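Local coordinates for sugar ABC transporter (Agrobacterium radiobacter, PDB 4RXT), which binds alpha-L-arabinopyranose in its crystal structure and probably serves as the periplasmic sugar-binding component of an ABC-type importer, at residues 53-58 and 78-83; 63-68 and 258-263. All coordinates share one frame; numbering follows the deposited sequence. Where two conformers were deposited one is given.

Contact 1. Residues 53-58 and 78-83; sequences SILENA and KPVDEA
Two neighbouring helices on one face of a Rossmann-like lobe, each following a strand of the parallel sheet, meet here through a single leucine. Leu-55 reaches from helix 48-60 to helix 77-84, and every touch within 4.5 Å between 53-58 and 78-83 passes through its two methyl groups. Leu-55 CD2 faces the first turn of the partner: it lies 4.0 Å from Pro-79 CB and 3.8 Å from the backbone Pro-79 O. Pro-79 O already accepts a hydrogen bond from Ala-83 N at 2.9 Å, and meets the methyl only as a neighbour. Leu-55 CD2 also comes within 4.4 Å of Val-80 CG2, although the CB of Val-80 points away. The other methyl, Leu-55 CD1, rests 4.2 Å from Ala-83 CB, one turn beyond Pro-79. With CG of Leu-55 anti to the backbone N (chi1 176°), the fork of its two methyls falls across successive turns of the partner. The segment axes run nearly parallel, at 3°, and approach to 10.3 Å, a spacing spanned by the Leu-55 side chain. Pro-79 also touches Ile-52 and Ala-83 touches Val-59, both of helix 48-60, while Leu-55 continues inward to Ile-10 of strand 9-11.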
loop_
_atom_site.group_PDB
_atom_site.type_symbol
_atom_site.label_atom_id
_atom_site.label_comp_id
_atom_site.label_asym_id
_atom_site.label_seq_id
_atom_site.Cartn_x
_atom_site.Cartn_y
_atom_site.Cartn_z
ATOM N N SER A 53 -11.142 -4.690 17.093
ATOM C CA SER A 53 -11.386 -4.154 18.433
ATOM C C SER A 53 -11.425 -2.634 18.450
ATOM O O SER A 53 -12.316 -2.021 19.034
ATOM C CB SER A 53 -10.310 -4.653 19.413
ATOM O OG SER A 53 -10.432 -6.046 19.627
ATOM N N ILE A 54 -10.458 -2.036 17.778
ATOM C CA ILE A 54 -10.393 -0.571 17.672
ATOM C C ILE A 54 -11.629 -0.004 16.957
ATOM O O ILE A 54 -12.214 0.983 17.429
ATOM C CB ILE A 54 -9.070 -0.135 16.979
ATOM C CG1 ILE A 54 -7.893 -0.432 17.900
ATOM C CG2 ILE A 54 -9.093 1.345 16.538
ATOM C CD1 ILE A 54 -6.567 -0.433 17.179
ATOM N N LEU A 55 -12.024 -0.628 15.844
ATOM C CA LEU A 55 -13.245 -0.232 15.158
ATOM C C LEU A 55 -14.464 -0.316 16.073
ATOM O O LEU A 55 -15.237 0.640 16.168
ATOM C CB LEU A 55 -13.446 -1.060 13.921
ATOM C CG LEU A 55 -14.739 -0.789 13.170
ATOM C CD1 LEU A 55 -14.772 0.647 12.679
ATOM C CD2 LEU A 55 -14.811 -1.716 11.985
ATOM N N GLU A 56 -14.622 -1.452 16.759
ATOM C CA GLU A 56 -15.766 -1.637 17.684
ATOM C C GLU A 56 -15.813 -0.545 18.743
ATOM O O GLU A 56 -16.890 -0.014 19.059
ATOM C CB GLU A 56 -15.742 -3.031 18.327
ATOM C CG GLU A 56 -16.160 -4.097 17.313
ATOM C CD GLU A 56 -15.788 -5.536 17.705
ATOM O OE1 GLU A 56 -15.040 -5.718 18.705
ATOM O OE2 GLU A 56 -16.231 -6.504 16.993
ATOM N N ASN A 57 -14.638 -0.193 19.283
ATOM C CA ASN A 57 -14.545 0.784 20.367
ATOM C C ASN A 57 -14.854 2.186 19.823
ATOM O O ASN A 57 -15.533 2.994 20.459
ATOM C CB ASN A 57 -13.127 0.770 20.965
ATOM C CG ASN A 57 -13.041 0.046 22.276
ATOM O OD1 ASN A 57 -13.663 0.450 23.263
ATOM N ND2 ASN A 57 -12.226 -1.000 22.312
ATOM N N ALA A 58 -14.332 2.483 18.633
ATOM C CA ALA A 58 -14.591 3.786 18.020
ATOM C C ALA A 58 -16.103 3.951 17.713
ATOM O O ALA A 58 -16.707 4.999 17.974
ATOM C CB ALA A 58 -13.743 3.979 16.771
ATOM N N LYS A 78 -17.688 -8.139 7.867
ATOM C CA LYS A 78 -18.732 -8.125 8.882
ATOM C C LYS A 78 -18.531 -6.971 9.896
ATOM O O LYS A 78 -19.475 -6.275 10.225
ATOM C CB LYS A 78 -18.689 -9.477 9.573
ATOM C CG LYS A 78 -20.001 -9.991 9.999
ATOM C CD LYS A 78 -20.486 -9.247 11.217
ATOM C CE LYS A 78 -21.915 -9.637 11.521
ATOM N NZ LYS A 78 -22.033 -11.084 11.808
ATOM N N PRO A 79 -17.264 -6.725 10.356
ATOM C CA PRO A 79 -17.116 -5.605 11.269
ATOM C C PRO A 79 -17.543 -4.276 10.652
ATOM O O PRO A 79 -18.150 -3.467 11.330
ATOM C CB PRO A 79 -15.625 -5.642 11.612
ATOM C CG PRO A 79 -15.328 -7.108 11.612
ATOM C CD PRO A 79 -16.123 -7.649 10.469
ATOM N N VAL A 80 -17.229 -4.073 9.369
ATOM C CA VAL A 80 -17.678 -2.863 8.705
ATOM C C VAL A 80 -19.198 -2.830 8.558
ATOM O O VAL A 80 -19.800 -1.775 8.784
ATOM C CB VAL A 80 -16.951 -2.627 7.377
ATOM C CG1 VAL A 80 -17.609 -1.515 6.582
ATOM C CG2 VAL A 80 -15.479 -2.311 7.659
ATOM N N ASP A 81 -19.815 -3.969 8.218
ATOM C CA ASP A 81 -21.284 -4.027 8.107
ATOM C C ASP A 81 -21.901 -3.599 9.451
ATOM O O ASP A 81 -22.874 -2.834 9.498
ATOM C CB ASP A 81 -21.778 -5.446 7.766
ATOM C CG ASP A 81 -21.576 -5.845 6.295
ATOM O OD1 ASP A 81 -21.402 -4.972 5.415
ATOM O OD2 ASP A 81 -21.596 -7.079 6.045
ATOM N N GLU A 82 -21.338 -4.120 10.545
ATOM C CA GLU A 82 -21.855 -3.833 11.877
ATOM C C GLU A 82 -21.708 -2.365 12.233
ATOM O O GLU A 82 -22.656 -1.735 12.735
ATOM C CB GLU A 82 -21.218 -4.737 12.938
ATOM C CG GLU A 82 -21.595 -6.209 12.799
ATOM C CD GLU A 82 -23.087 -6.427 12.896
ATOM O OE1 GLU A 82 -23.700 -5.831 13.806
ATOM O OE2 GLU A 82 -23.647 -7.168 12.065
ATOM N N ALA A 83 -20.492 -1.836 12.029
ATOM C CA ALA A 83 -20.225 -0.425 12.275
ATOM C C ALA A 83 -21.174 0.501 11.514
ATOM O O ALA A 83 -21.671 1.490 12.062
ATOM C CB ALA A 83 -18.787 -0.091 11.918
#

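Contact 2. Residues 63-68 and 258-263; sequences PAAIVI and KTALAV
Van der Waals contact joins 63-68 to 258-263, mostly between methyl groups, and it centres on one of them. Ala-260 CB, pointing from helix 249-264 toward the sheet, meets Ala-65 CB at 3.8 Å and Val-67 CG2 at 3.9 Å, so two residues spaced by one along the chain receive it together. Val-67 takes part with one branch: its CG1 is anti to the backbone N (chi1 178°), which leaves CG2 beside that N and close to the helix. Ile-66, between them, directs its CB away from the helix. Contact with the backbone is the second kind. Ala-65 CB also lies 3.8 Å from the carbonyl O of Ala-260, and with methyls as the meeting groups the chains come close, 5.9 Å between the CA atoms of Ala-65 and Ala-260. Hydrogen bonding belongs to the surroundings: the backbone of Val-67 pairs with Pro-8 and Ile-10, that of Ile-66 with Pro-88 and Ile-90, which fixes the strand inside the parallel sheet. Ala-260 touches Ile-90 of the next strand too. A helix laid by small residues against a central parallel strand is the alpha/beta layering of periplasmic binding protein lobes; here the helix follows most of the other lobe in sequence.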
loop_
_atom_site.group_PDB
_atom_site.type_symbol
_atom_site.label_atom_id
_atom_site.label_comp_id
_atom_site.label_asym_id
_atom_site.label_seq_id
_atom_site.Cartn_x
_atom_site.Cartn_y
_atom_site.Cartn_z
ATOM N N PRO A 63 -19.098 8.476 17.064
ATOM C CA PRO A 63 -18.542 9.579 16.286
ATOM C C PRO A 63 -19.430 9.912 15.090
ATOM O O PRO A 63 -20.349 9.142 14.769
ATOM C CB PRO A 63 -17.211 8.993 15.796
ATOM C CG PRO A 63 -17.503 7.532 15.602
ATOM C CD PRO A 63 -18.409 7.196 16.777
ATOM N N ALA A 64 -19.159 11.018 14.410
ATOM C CA ALA A 64 -19.980 11.401 13.239
ATOM C C ALA A 64 -19.745 10.534 12.015
ATOM O O ALA A 64 -20.625 10.365 11.154
ATOM C CB ALA A 64 -19.736 12.864 12.879
ATOM N N ALA A 65 -18.516 10.037 11.912
ATOM C CA ALA A 65 -18.141 9.160 10.830
ATOM C C ALA A 65 -16.802 8.510 11.209
ATOM O O ALA A 65 -16.158 8.952 12.163
ATOM C CB ALA A 65 -18.030 9.940 9.535
ATOM N N ILE A 66 -16.409 7.496 10.458
ATOM C CA ILE A 66 -15.125 6.835 10.625
ATOM C C ILE A 66 -14.480 6.618 9.263
ATOM O O ILE A 66 -15.162 6.221 8.297
ATOM C CB ILE A 66 -15.275 5.450 11.350
ATOM C CG1 ILE A 66 -15.689 5.643 12.819
ATOM C CG2 ILE A 66 -13.986 4.621 11.255
ATOM C CD1 ILE A 66 -16.288 4.403 13.459
ATOM N N VAL A 67 -13.177 6.891 9.208
ATOM C CA VAL A 67 -12.344 6.538 8.060
ATOM C C VAL A 67 -11.500 5.347 8.455
ATOM O O VAL A 67 -10.878 5.340 9.508
ATOM C CB VAL A 67 -11.421 7.692 7.606
ATOM C CG1 VAL A 67 -10.520 7.264 6.438
ATOM C CG2 VAL A 67 -12.256 8.908 7.232
ATOM N N ILE A 68 -11.485 4.318 7.624
ATOM C CA ILE A 68 -10.703 3.122 7.911
ATOM C C ILE A 68 -9.998 2.568 6.679
ATOM O O ILE A 68 -10.557 2.579 5.580
ATOM C CB ILE A 68 -11.570 2.015 8.578
ATOM C CG1 ILE A 68 -10.768 0.781 8.978
ATOM C CG2 ILE A 68 -12.772 1.615 7.711
ATOM C CD1 ILE A 68 -11.448 -0.121 9.978
ATOM N N LYS A 258 -12.129 14.738 4.724
ATOM C CA LYS A 258 -13.014 15.705 4.051
ATOM C C LYS A 258 -14.329 15.028 3.560
ATOM O O LYS A 258 -15.436 15.578 3.756
ATOM C CB LYS A 258 -12.273 16.400 2.913
ATOM C CG LYS A 258 -12.979 17.563 2.265
ATOM C CD LYS A 258 -12.050 18.291 1.318
ATOM C CE LYS A 258 -12.725 19.523 0.761
ATOM N NZ LYS A 258 -11.710 20.356 0.092
ATOM N N THR A 259 -14.197 13.857 2.941
ATOM C CA THR A 259 -15.365 13.084 2.483
ATOM C C THR A 259 -16.241 12.616 3.619
ATOM O O THR A 259 -17.453 12.733 3.552
ATOM C CB THR A 259 -14.900 11.873 1.660
ATOM O OG1 THR A 259 -14.135 12.344 0.534
ATOM C CG2 THR A 259 -16.077 11.016 1.222
ATOM N N ALA A 260 -15.620 12.119 4.685
ATOM C CA ALA A 260 -16.374 11.674 5.846
ATOM C C ALA A 260 -17.169 12.838 6.460
ATOM O O ALA A 260 -18.313 12.655 6.847
ATOM C CB ALA A 260 -15.459 11.053 6.900
ATOM N N LEU A 261 -16.552 14.019 6.574
ATOM C CA LEU A 261 -17.283 15.173 7.034
ATOM C C LEU A 261 -18.521 15.466 6.174
ATOM O O LEU A 261 -19.602 15.757 6.680
ATOM C CB LEU A 261 -16.358 16.398 7.098
ATOM C CG LEU A 261 -17.007 17.698 7.598
ATOM C CD1 LEU A 261 -17.579 17.578 9.013
ATOM C CD2 LEU A 261 -16.031 18.861 7.526
ATOM N N ALA A 262 -18.334 15.445 4.864
ATOM C CA ALA A 262 -19.442 15.739 3.983
ATOM C C ALA A 262 -20.579 14.708 4.154
ATOM O O ALA A 262 -21.778 15.067 4.235
ATOM C CB ALA A 262 -18.969 15.771 2.525
ATOM N N VAL A 263 -20.197 13.434 4.262
ATOM C CA VAL A 263 -21.192 12.376 4.500
ATOM C C VAL A 263 -21.964 12.599 5.829
ATOM O O VAL A 263 -23.192 12.424 5.884
ATOM C CB VAL A 263 -20.530 10.989 4.476
ATOM C CG1 VAL A 263 -21.484 9.936 4.998
ATOM C CG2 VAL A 263 -20.033 10.643 3.072
#

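From the N terminus, the chain passes through helix 48-60, strand 66-68 and helix 77-84 in turn. Contact 1 closes this short helix-strand-helix excursion, with 19 residues between its segments. The strand inside that loop supplies the first half of contact 2, whose second half arrives only after another 189 residues, so the two contacts cross rather than nest. Strand 66-68 lies between helix 48-60 and helix 249-264: Ile-66 and Ile-68 turn to the contact 1 side, where Ile-66 CD1 lies 4.1 Å from Leu-55 CD1, and Ile-68 CD1 lies 4.2 Å from Leu-55 CD2. Together, local and long-range closure tie helices from distant parts of the sequence to one sheet.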